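Local coordinates for protein fucose-specific lectin (Aleuria aurantia, PDB 6GKE) that binds L-fucose, preferring alpha-1,6-linked core fucose on glycoproteins, through five sites set between neighbouring blades of a six-bladed beta-propeller, at residues A157-T162 with N197-G202; R179-A184 with I189-W194; G202-S207 with G243-P248. The protein carries 1 engineered substitution. All coordinates share one frame; numbering follows the deposited sequence.

Contact 1. Residues A157-T162 with N197-G202; sequences ASFGST and NSWYVG. With FUC (alpha-L-fucopyranose), chain E; FUC (alpha-L-fucopyranose), chain F.
The indole N-H of W199, with A157 beside it, is spent on a sugar: NE1 donates to O3 of the chain E fucose at 2.9 Å, with an N-H...O angle of 162°. O3 lies at the edge of the indole, in its plane. A157 closes the same corner. Its CB comes to 3.3 Å from W199 NE1, approaching the ring obliquely. A157 CB also stands 3.8 Å from O3 of the chain E fucose. F159 packs against one face of the indole, where its CE2 sits over the centre, 4.2 Å from W199 CZ2. The two rings are oblique, with planes 33° apart. The W199 side chain leaves with CG beside the backbone N and opposite the carbonyl carbon (chi1 -73°). This carries the indole across to residues 157-162 and its N-H to the sugar. The backbones stay apart: CA of A157 and CA of W199 are 8.3 Å from each other, and apolar packing alone joins the two segments. A157, W199, E146 and R131 belong to one fucose site, and E146 and R131 also hydrogen-bond this fucose. A157 N is bonded to E146 OE1, which ties the segment to a sugar-binding carboxylate. Strands 153-162 and 199-207 are the outermost strands of two successive propeller blades. F159 lies against I144 of strand 142-149 and stacks on H192 of strand 188-194, while W199 meets W194 edge-to-face.

Contact 2. Residues R179-A184 with I189-W194; sequences RIYYQA and IREHCW. With FUC (alpha-L-fucopyranose), chain F; FUC (alpha-L-fucopyranose), chain E.
E191 CG stands opposite its backbone N (chi1 179°), and the chain runs on extended, which carries the carboxylate beside Y181. R179 CG lies beside its backbone N (chi1 -63°) and the chain bends at chi2, bringing its guanidinium to C193. Both groups end at the chain F fucose. R179 NE donates to O4 of that fucose, and R179 NH2 to its O5 at 2.8 Å. E191 OE1 accepts from the sugar O3 at 2.6 Å. E191 OE2 is held twice: by fucose O4 and by Y181 OH, which donates to it at 2.7 Å on the anti side. The hydroxyl thus helps fix the carboxylate's rotation. R179 and E191 form no salt bridge, as NE and OE2 are 4.2 Å apart. Their opposite charges probably still favour each other, and D195 makes a salt bridge to R179 NH2. C193 CB lies against one face of the guanidinium, toward its rim, and C193 SG touches R179 CD at 3.4 Å. Residues 179-184 and 189-194 lie on the two middle strands, 177-183 and 188-194, of a four-stranded propeller blade, joined as an antiparallel beta hairpin. Backbone bonds pair I180 with H192 and Y182 with R190. R179, Y181, E191 and C193 share the sheet face that bears the sugar. On the other face R190 CB makes an off-centre CH-pi contact with the Y182 ring, 4.2 Å from its centroid. A water there bridges Y182 OH, E191 O and H192 ND1. At the strand end, W194 lays one indole face against C5 and C6 of the chain E fucose, C6 being 3.6 Å from W194 NE1.

Contact 3. Residues G202-S207 with G243-P248; sequences GGFSAS and GSWNTP. With FUC (alpha-L-fucopyranose), chain F.
F204 lies against the indole of W245, and this is the tight part of the contact. F204 CD1 sits over the centre of one indole face, 3.4 Å from W245 CD2. F204 CB adds a CH-pi contact, 3.8 Å from the centroid of the five-membered ring. The ring planes meet obliquely at 41°, so the phenyl leans on the indole instead of lying flat. F204 CG points opposite its backbone N (chi1 175°), which swings the ring over W245. The other apolar touch is looser. P248 is partly exposed and meets A206 through a single pair, A206 CB to P248 CG at 4.0 Å. At the sugar end G203 is exposed, yet it takes part. G203 N donates to O2 of the chain F fucose at 2.9 Å. W245 NE1 donates to O3 of the same fucose, also at 2.9 Å, and nearly straight at 170°. O3 lies in the indole plane, at its edge. F204 N is hydrogen-bonded to E191 OE1, a ligand of the same fucose, so the backbone beside the phenyl is tied to the sugar site. The chemistry divides the work: one indole face is spent on apolar packing between blades, and its edge on the sugar. F204 against that face probably helps fix the orientation of the indole, and with it the direction of its N-H.

How the contacts relate
Contact 2 is the hairpin at the middle of the blade formed by residues 168-207. Contacts 1 and 3 join that blade to its neighbours before and after it in the chain. Contact 2 is nested in the loop closed by contact 1, and contact 3 follows both. Contacts 1 and 2 have centres about 8 Å apart, contacts 2 and 3 about 11 Å, and contacts 1 and 3 about 17 Å. Strand 199-207 serves both outer contacts, which share G202, and it pairs with strand 188-194 of contact 2. One blade thus contributes to two fucose sites, chain E on one side and chain F on the other.

Contact 1. Residues A157-T162 with N197-G202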
loop_
_atom_site.group_PDB
_atom_site.type_symbol
_atom_site.label_atom_id
_atom_site.label_comp_id
_atom_site.label_asym_id
_atom_site.label_seq_id
_atom_site.Cartn_x
_atom_site.Cartn_y
_atom_site.Cartn_z
ATOM N N ALA A 157 -7.151 10.817 -32.557
ATOM C CA ALA A 157 -5.950 10.243 -33.132
ATOM C C ALA A 157 -5.481 9.008 -32.354
ATOM O O ALA A 157 -5.919 8.727 -31.241
ATOM C CB ALA A 157 -4.860 11.290 -33.163
ATOM N N SER A 158 -4.555 8.288 -32.993
ATOM C CA SER A 158 -3.726 7.327 -32.295
ATOM C C SER A 158 -2.292 7.467 -32.808
ATOM O O SER A 158 -2.052 7.746 -33.977
ATOM C CB SER A 158 -4.244 5.924 -32.421
ATOM O OG SER A 158 -4.060 5.448 -33.739
ATOM N N PHE A 159 -1.349 7.336 -31.872
ATOM C CA PHE A 159 0.051 7.621 -32.161
ATOM C C PHE A 159 0.947 6.984 -31.103
ATOM O O PHE A 159 0.503 6.660 -30.008
ATOM C CB PHE A 159 0.302 9.133 -32.226
ATOM C CG PHE A 159 -0.186 9.910 -31.029
ATOM C CD1 PHE A 159 0.562 9.983 -29.861
ATOM C CD2 PHE A 159 -1.401 10.572 -31.073
ATOM C CE1 PHE A 159 0.095 10.693 -28.764
ATOM C CE2 PHE A 159 -1.864 11.284 -29.977
ATOM C CZ PHE A 159 -1.119 11.336 -28.823
ATOM N N GLY A 160 2.223 6.824 -31.456
ATOM C CA GLY A 160 3.231 6.395 -30.516
ATOM C C GLY A 160 3.349 4.885 -30.438
ATOM O O GLY A 160 2.456 4.142 -30.832
ATOM N N SER A 161 4.478 4.455 -29.882
ATOM C CA SER A 161 4.760 3.065 -29.567
ATOM C C SER A 161 5.456 3.037 -28.205
ATOM O O SER A 161 6.580 3.528 -28.085
ATOM C CB SER A 161 5.598 2.441 -30.640
ATOM O OG SER A 161 5.866 1.077 -30.364
ATOM N N THR A 162 4.770 2.507 -27.183
ATOM C CA THR A 162 5.110 2.862 -25.805
ATOM C C THR A 162 5.593 1.656 -25.002
ATOM O O THR A 162 5.348 0.497 -25.339
ATOM C CB THR A 162 3.916 3.503 -25.082
ATOM O OG1 THR A 162 2.980 2.500 -24.694
ATOM C CG2 THR A 162 3.208 4.539 -25.926
ATOM N N ASN A 197 -3.516 21.373 -37.807
ATOM C CA ASN A 197 -4.264 20.475 -38.679
ATOM C C ASN A 197 -3.677 19.056 -38.715
ATOM O O ASN A 197 -4.137 18.232 -39.499
ATOM C CB ASN A 197 -4.307 21.031 -40.106
ATOM C CG ASN A 197 -2.939 21.160 -40.746
ATOM O OD1 ASN A 197 -1.910 20.890 -40.123
ATOM N ND2 ASN A 197 -2.918 21.577 -42.002
ATOM N N SER A 198 -2.663 18.769 -37.892
ATOM C CA SER A 198 -1.978 17.483 -37.977
ATOM C C SER A 198 -1.147 17.242 -36.719
ATOM O O SER A 198 -0.711 18.179 -36.053
ATOM C CB SER A 198 -1.091 17.423 -39.193
ATOM O OG SER A 198 -0.108 18.441 -39.124
ATOM N N TRP A 199 -0.921 15.961 -36.427
ATOM C CA TRP A 199 0.011 15.536 -35.399
ATOM C C TRP A 199 1.406 15.374 -35.999
ATOM O O TRP A 199 1.557 14.830 -37.095
ATOM C CB TRP A 199 -0.433 14.219 -34.757
ATOM C CG TRP A 199 -1.612 14.365 -33.854
ATOM C CD1 TRP A 199 -2.920 14.126 -34.155
ATOM C CD2 TRP A 199 -1.585 14.798 -32.485
ATOM N NE1 TRP A 199 -3.707 14.386 -33.068
ATOM C CE2 TRP A 199 -2.921 14.818 -32.033
ATOM C CE3 TRP A 199 -0.570 15.180 -31.603
ATOM C CZ2 TRP A 199 -3.261 15.190 -30.732
ATOM C CZ3 TRP A 199 -0.906 15.553 -30.321
ATOM C CH2 TRP A 199 -2.235 15.554 -29.891
ATOM N N TYR A 200 2.424 15.776 -35.238
ATOM C CA TYR A 200 3.797 15.566 -35.658
ATOM C C TYR A 200 4.672 15.252 -34.444
ATOM O O TYR A 200 4.348 15.585 -33.303
ATOM C CB TYR A 200 4.325 16.769 -36.442
ATOM C CG TYR A 200 4.470 18.051 -35.661
ATOM C CD1 TYR A 200 5.641 18.349 -34.984
ATOM C CD2 TYR A 200 3.445 18.981 -35.624
ATOM C CE1 TYR A 200 5.796 19.543 -34.301
ATOM C CE2 TYR A 200 3.579 20.176 -34.934
ATOM C CZ TYR A 200 4.759 20.458 -34.267
ATOM O OH TYR A 200 4.922 21.630 -33.581
ATOM N N VAL A 201 5.802 14.603 -34.721
ATOM C CA VAL A 201 6.746 14.213 -33.682
ATOM C C VAL A 201 7.495 15.461 -33.201
ATOM O O VAL A 201 8.090 16.179 -33.997
ATOM C CB VAL A 201 7.713 13.132 -34.194
ATOM C CG1 VAL A 201 8.800 12.823 -33.177
ATOM C CG2 VAL A 201 6.972 11.867 -34.595
ATOM N N GLY A 202 7.462 15.695 -31.890
ATOM C CA GLY A 202 8.120 16.843 -31.293
ATOM C C GLY A 202 9.612 16.627 -31.103
ATOM O O GLY A 202 10.134 15.511 -31.172
HETATM C C1 FUC E . -9.411 17.135 -33.418
HETATM C C2 FUC E . -8.773 15.771 -33.188
HETATM C C3 FUC E . -7.246 15.924 -33.204
HETATM C C4 FUC E . -6.807 16.980 -32.186
HETATM C C5 FUC E . -7.479 18.291 -32.574
HETATM C C6 FUC E . -7.083 19.440 -31.671
HETATM O O1 FUC E . -9.164 17.498 -34.775
HETATM O O2 FUC E . -9.237 14.841 -34.187
HETATM O O3 FUC E . -6.611 14.666 -32.974
HETATM O O4 FUC E . -7.229 16.655 -30.859
HETATM O O5 FUC E . -8.897 18.127 -32.515
HETATM C C1 FUC F . 7.599 22.206 -31.126
HETATM C C2 FUC F . 8.215 21.018 -30.405
HETATM C C3 FUC F . 8.951 21.485 -29.149
HETATM C C4 FUC F . 7.993 22.284 -28.265
HETATM C C5 FUC F . 7.477 23.473 -29.065
HETATM C C6 FUC F . 6.496 24.329 -28.277
HETATM O O1 FUC F . 8.667 22.975 -31.661
HETATM O O2 FUC F . 9.095 20.320 -31.300
HETATM O O3 FUC F . 9.547 20.379 -28.472
HETATM O O4 FUC F . 6.864 21.498 -27.877
HETATM O O5 FUC F . 6.799 22.992 -30.235
#

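Contact 2. Residues R179-A184 with I189-W194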
loop_
_atom_site.group_PDB
_atom_site.type_symbol
_atom_site.label_atom_id
_atom_site.label_comp_id
_atom_site.label_asym_id
_atom_site.label_seq_id
_atom_site.Cartn_x
_atom_site.Cartn_y
_atom_site.Cartn_z
ATOM N N ARG A 179 0.391 19.260 -26.585
ATOM C CA ARG A 179 1.630 18.517 -26.447
ATOM C C ARG A 179 1.381 17.326 -25.522
ATOM O O ARG A 179 0.869 17.487 -24.409
ATOM C CB ARG A 179 2.760 19.394 -25.899
ATOM C CG ARG A 179 3.155 20.554 -26.806
ATOM C CD ARG A 179 3.765 20.112 -28.129
ATOM N NE ARG A 179 4.206 21.229 -28.956
ATOM C CZ ARG A 179 3.447 21.882 -29.837
ATOM N NH1 ARG A 179 2.168 21.573 -30.002
ATOM N NH2 ARG A 179 3.981 22.853 -30.561
ATOM N N ILE A 180 1.745 16.140 -26.015
ATOM C CA ILE A 180 1.533 14.870 -25.326
ATOM C C ILE A 180 2.899 14.225 -25.106
ATOM O O ILE A 180 3.694 14.137 -26.041
ATOM C CB ILE A 180 0.619 13.933 -26.140
ATOM C CG1 ILE A 180 -0.640 14.640 -26.658
ATOM C CG2 ILE A 180 0.310 12.677 -25.336
ATOM C CD1 ILE A 180 -1.530 15.248 -25.594
ATOM N N TYR A 181 3.148 13.785 -23.871
ATOM C CA TYR A 181 4.419 13.203 -23.454
ATOM C C TYR A 181 4.165 11.771 -22.998
ATOM O O TYR A 181 3.208 11.496 -22.290
ATOM C CB TYR A 181 5.062 14.042 -22.344
ATOM C CG TYR A 181 5.304 15.450 -22.805
ATOM C CD1 TYR A 181 6.447 15.782 -23.511
ATOM C CD2 TYR A 181 4.335 16.423 -22.645
ATOM C CE1 TYR A 181 6.633 17.053 -24.025
ATOM C CE2 TYR A 181 4.505 17.701 -23.149
ATOM C CZ TYR A 181 5.654 18.016 -23.852
ATOM O OH TYR A 181 5.801 19.271 -24.379
ATOM N N TYR A 182 5.039 10.859 -23.416
ATOM C CA TYR A 182 4.874 9.443 -23.106
ATOM C C TYR A 182 6.251 8.786 -23.151
ATOM O O TYR A 182 7.195 9.392 -23.634
ATOM C CB TYR A 182 3.910 8.795 -24.103
ATOM C CG TYR A 182 4.409 8.839 -25.525
ATOM C CD1 TYR A 182 4.213 9.952 -26.326
ATOM C CD2 TYR A 182 5.134 7.786 -26.054
ATOM C CE1 TYR A 182 4.709 10.012 -27.616
ATOM C CE2 TYR A 182 5.629 7.824 -27.347
ATOM C CZ TYR A 182 5.420 8.943 -28.131
ATOM O OH TYR A 182 5.925 8.975 -29.399
ATOM N N GLN A 183 6.350 7.546 -22.670
ATOM C CA GLN A 183 7.619 6.846 -22.673
ATOM C C GLN A 183 7.582 5.775 -23.764
ATOM O O GLN A 183 6.759 4.863 -23.733
ATOM C CB GLN A 183 7.910 6.251 -21.298
ATOM C CG GLN A 183 9.306 5.647 -21.197
ATOM C CD GLN A 183 9.662 5.280 -19.779
ATOM O OE1 GLN A 183 8.828 4.786 -19.024
ATOM N NE2 GLN A 183 10.913 5.496 -19.411
ATOM N N ALA A 184 8.484 5.924 -24.741
ATOM C CA ALA A 184 8.561 5.027 -25.882
ATOM C C ALA A 184 9.329 3.764 -25.495
ATOM O O ALA A 184 9.910 3.679 -24.414
ATOM C CB ALA A 184 9.215 5.736 -27.039
ATOM N N ILE A 189 11.426 9.382 -22.909
ATOM C CA ILE A 189 10.256 10.250 -22.962
ATOM C C ILE A 189 10.276 10.925 -24.332
ATOM O O ILE A 189 11.308 11.473 -24.720
ATOM C CB ILE A 189 10.232 11.320 -21.848
ATOM C CG1 ILE A 189 10.678 10.791 -20.483
ATOM C CG2 ILE A 189 8.847 11.951 -21.768
ATOM C CD1 ILE A 189 9.763 9.743 -19.922
ATOM N N ARG A 190 9.146 10.881 -25.037
ATOM C CA ARG A 190 8.984 11.499 -26.342
ATOM C C ARG A 190 7.756 12.409 -26.300
ATOM O O ARG A 190 6.997 12.407 -25.338
ATOM C CB ARG A 190 8.812 10.425 -27.418
ATOM C CG ARG A 190 9.977 9.458 -27.548
ATOM C CD ARG A 190 11.184 10.078 -28.213
ATOM N NE ARG A 190 12.199 9.069 -28.471
ATOM C CZ ARG A 190 13.363 9.305 -29.063
ATOM N NH1 ARG A 190 13.653 10.516 -29.513
ATOM N NH2 ARG A 190 14.234 8.316 -29.190
ATOM N N GLU A 191 7.584 13.173 -27.380
ATOM C CA GLU A 191 6.608 14.242 -27.458
ATOM C C GLU A 191 5.870 14.140 -28.792
ATOM O O GLU A 191 6.501 13.992 -29.832
ATOM C CB GLU A 191 7.345 15.578 -27.354
ATOM C CG GLU A 191 6.474 16.816 -27.441
ATOM C CD GLU A 191 7.294 18.092 -27.521
ATOM O OE1 GLU A 191 8.227 18.125 -28.351
ATOM O OE2 GLU A 191 6.997 19.056 -26.776
ATOM N N HIS A 192 4.540 14.264 -28.747
ATOM C CA HIS A 192 3.711 14.347 -29.951
ATOM C C HIS A 192 2.959 15.677 -29.899
ATOM O O HIS A 192 2.513 16.088 -28.831
ATOM C CB HIS A 192 2.781 13.131 -30.081
ATOM C CG HIS A 192 2.700 12.594 -31.471
ATOM N ND1 HIS A 192 3.814 12.114 -32.127
ATOM C CD2 HIS A 192 1.654 12.443 -32.314
ATOM C CE1 HIS A 192 3.453 11.700 -33.325
ATOM N NE2 HIS A 192 2.136 11.897 -33.470
ATOM N N CYS A 193 2.833 16.328 -31.060
ATOM C CA CYS A 193 2.427 17.722 -31.130
ATOM C C CYS A 193 1.282 17.929 -32.117
ATOM O O CYS A 193 1.314 17.388 -33.212
ATOM C CB CYS A 193 3.564 18.593 -31.641
ATOM S SG CYS A 193 5.135 18.379 -30.771
ATOM N N TRP A 194 0.345 18.804 -31.748
ATOM C CA TRP A 194 -0.671 19.317 -32.650
ATOM C C TRP A 194 -0.656 20.839 -32.559
ATOM O O TRP A 194 -0.833 21.367 -31.474
ATOM C CB TRP A 194 -2.061 18.785 -32.284
ATOM C CG TRP A 194 -3.170 19.323 -33.138
ATOM C CD1 TRP A 194 -3.743 20.561 -33.086
ATOM C CD2 TRP A 194 -3.861 18.617 -34.182
ATOM N NE1 TRP A 194 -4.725 20.677 -34.034
ATOM C CE2 TRP A 194 -4.834 19.491 -34.710
ATOM C CE3 TRP A 194 -3.761 17.324 -34.704
ATOM C CZ2 TRP A 194 -5.699 19.107 -35.734
ATOM C CZ3 TRP A 194 -4.619 16.945 -35.712
ATOM C CH2 TRP A 194 -5.574 17.827 -36.219
HETATM C C1 FUC F . 7.599 22.206 -31.126
HETATM C C2 FUC F . 8.215 21.018 -30.405
HETATM C C3 FUC F . 8.951 21.485 -29.149
HETATM C C4 FUC F . 7.993 22.284 -28.265
HETATM C C5 FUC F . 7.477 23.473 -29.065
HETATM C C6 FUC F . 6.496 24.329 -28.277
HETATM O O1 FUC F . 8.667 22.975 -31.661
HETATM O O2 FUC F . 9.095 20.320 -31.300
HETATM O O3 FUC F . 9.547 20.379 -28.472
HETATM O O4 FUC F . 6.864 21.498 -27.877
HETATM O O5 FUC F . 6.799 22.992 -30.235
HETATM C C1 FUC E . -9.411 17.135 -33.418
HETATM C C2 FUC E . -8.773 15.771 -33.188
HETATM C C3 FUC E . -7.246 15.924 -33.204
HETATM C C4 FUC E . -6.807 16.980 -32.186
HETATM C C5 FUC E . -7.479 18.291 -32.574
HETATM C C6 FUC E . -7.083 19.440 -31.671
HETATM O O1 FUC E . -9.164 17.498 -34.775
HETATM O O2 FUC E . -9.237 14.841 -34.187
HETATM O O3 FUC E . -6.611 14.666 -32.974
HETATM O O4 FUC E . -7.229 16.655 -30.859
HETATM O O5 FUC E . -8.897 18.127 -32.515
HETATM O O HOH W 1 6.130 11.314 -30.739
#

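Contact 3. Residues G202-S207 with G243-P248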
loop_
_atom_site.group_PDB
_atom_site.type_symbol
_atom_site.label_atom_id
_atom_site.label_comp_id
_atom_site.label_asym_id
_atom_site.label_seq_id
_atom_site.Cartn_x
_atom_site.Cartn_y
_atom_site.Cartn_z
ATOM N N GLY A 202 7.462 15.695 -31.890
ATOM C CA GLY A 202 8.120 16.843 -31.293
ATOM C C GLY A 202 9.612 16.627 -31.103
ATOM O O GLY A 202 10.134 15.511 -31.172
ATOM N N GLY A 203 10.299 17.736 -30.819
ATOM C CA GLY A 203 11.745 17.728 -30.653
ATOM C C GLY A 203 12.210 17.261 -29.278
ATOM O O GLY A 203 13.381 16.940 -29.113
ATOM N N PHE A 204 11.321 17.226 -28.280
ATOM C CA PHE A 204 11.718 16.869 -26.923
ATOM C C PHE A 204 11.977 15.365 -26.805
ATOM O O PHE A 204 11.163 14.559 -27.226
ATOM C CB PHE A 204 10.633 17.223 -25.908
ATOM C CG PHE A 204 10.976 16.761 -24.517
ATOM C CD1 PHE A 204 12.020 17.357 -23.828
ATOM C CD2 PHE A 204 10.311 15.699 -23.920
ATOM C CE1 PHE A 204 12.372 16.923 -22.562
ATOM C CE2 PHE A 204 10.667 15.267 -22.652
ATOM C CZ PHE A 204 11.690 15.885 -21.976
ATOM N N SER A 205 13.074 14.994 -26.140
ATOM C CA SER A 205 13.251 13.627 -25.679
ATOM C C SER A 205 14.171 13.617 -24.458
ATOM O O SER A 205 15.020 14.486 -24.298
ATOM C CB SER A 205 13.760 12.708 -26.767
ATOM O OG SER A 205 15.100 13.008 -27.116
ATOM N N ALA A 206 13.990 12.607 -23.608
ATOM C CA ALA A 206 14.817 12.454 -22.419
ATOM C C ALA A 206 14.802 11.001 -21.955
ATOM O O ALA A 206 13.743 10.397 -21.827
ATOM C CB ALA A 206 14.315 13.344 -21.310
ATOM N N SER A 207 15.981 10.462 -21.649
ATOM C CA SER A 207 16.095 9.143 -21.032
ATOM C C SER A 207 15.479 9.173 -19.630
ATOM O O SER A 207 15.677 10.124 -18.878
ATOM C CB SER A 207 17.529 8.697 -20.970
ATOM O OG SER A 207 18.046 8.475 -22.270
ATOM N N GLY A 243 11.416 28.169 -24.877
ATOM C CA GLY A 243 11.879 28.495 -26.224
ATOM C C GLY A 243 12.807 27.414 -26.745
ATOM O O GLY A 243 12.900 27.184 -27.948
ATOM N N SER A 244 13.537 26.808 -25.803
ATOM C CA SER A 244 14.298 25.587 -26.013
ATOM C C SER A 244 14.157 24.728 -24.755
ATOM O O SER A 244 13.728 25.220 -23.716
ATOM C CB SER A 244 15.741 25.884 -26.326
ATOM O OG SER A 244 16.391 26.451 -25.199
ATOM N N TRP A 245 14.500 23.443 -24.873
ATOM C CA TRP A 245 14.473 22.531 -23.743
ATOM C C TRP A 245 15.804 22.590 -23.002
ATOM O O TRP A 245 16.867 22.607 -23.625
ATOM C CB TRP A 245 14.183 21.101 -24.197
ATOM C CG TRP A 245 12.783 20.925 -24.682
ATOM C CD1 TRP A 245 12.358 20.934 -25.977
ATOM C CD2 TRP A 245 11.609 20.744 -23.873
ATOM N NE1 TRP A 245 11.002 20.765 -26.031
ATOM C CE2 TRP A 245 10.516 20.644 -24.759
ATOM C CE3 TRP A 245 11.374 20.637 -22.498
ATOM C CZ2 TRP A 245 9.214 20.435 -24.309
ATOM C CZ3 TRP A 245 10.087 20.430 -22.056
ATOM C CH2 TRP A 245 9.021 20.334 -22.951
ATOM N N ASN A 246 15.726 22.588 -21.673
ATOM C CA ASN A 246 16.910 22.490 -20.841
ATOM C C ASN A 246 17.295 21.015 -20.672
ATOM O O ASN A 246 16.619 20.105 -21.151
ATOM C CB ASN A 246 16.706 23.188 -19.494
ATOM C CG ASN A 246 15.767 22.456 -18.558
ATOM O OD1 ASN A 246 15.090 21.503 -18.955
ATOM N ND2 ASN A 246 15.719 22.894 -17.311
ATOM N N THR A 247 18.413 20.795 -19.983
ATOM C CA THR A 247 18.776 19.481 -19.497
ATOM C C THR A 247 17.876 19.168 -18.307
ATOM O O THR A 247 17.767 19.976 -17.390
ATOM C CB THR A 247 20.259 19.430 -19.115
ATOM O OG1 THR A 247 21.013 19.780 -20.275
ATOM C CG2 THR A 247 20.699 18.075 -18.605
ATOM N N PRO A 248 17.186 18.008 -18.266
ATOM C CA PRO A 248 16.323 17.711 -17.128
ATOM C C PRO A 248 17.119 17.751 -15.818
ATOM O O PRO A 248 18.292 17.376 -15.792
ATOM C CB PRO A 248 15.797 16.303 -17.427
ATOM C CG PRO A 248 15.871 16.202 -18.932
ATOM C CD PRO A 248 17.136 16.954 -19.293
HETATM C C1 FUC F . 7.599 22.206 -31.126
HETATM C C2 FUC F . 8.215 21.018 -30.405
HETATM C C3 FUC F . 8.951 21.485 -29.149
HETATM C C4 FUC F . 7.993 22.284 -28.265
HETATM C C5 FUC F . 7.477 23.473 -29.065
HETATM C C6 FUC F . 6.496 24.329 -28.277
HETATM O O1 FUC F . 8.667 22.975 -31.661
HETATM O O2 FUC F . 9.095 20.320 -31.300
HETATM O O3 FUC F . 9.547 20.379 -28.472
HETATM O O4 FUC F . 6.864 21.498 -27.877
HETATM O O5 FUC F . 6.799 22.992 -30.235
#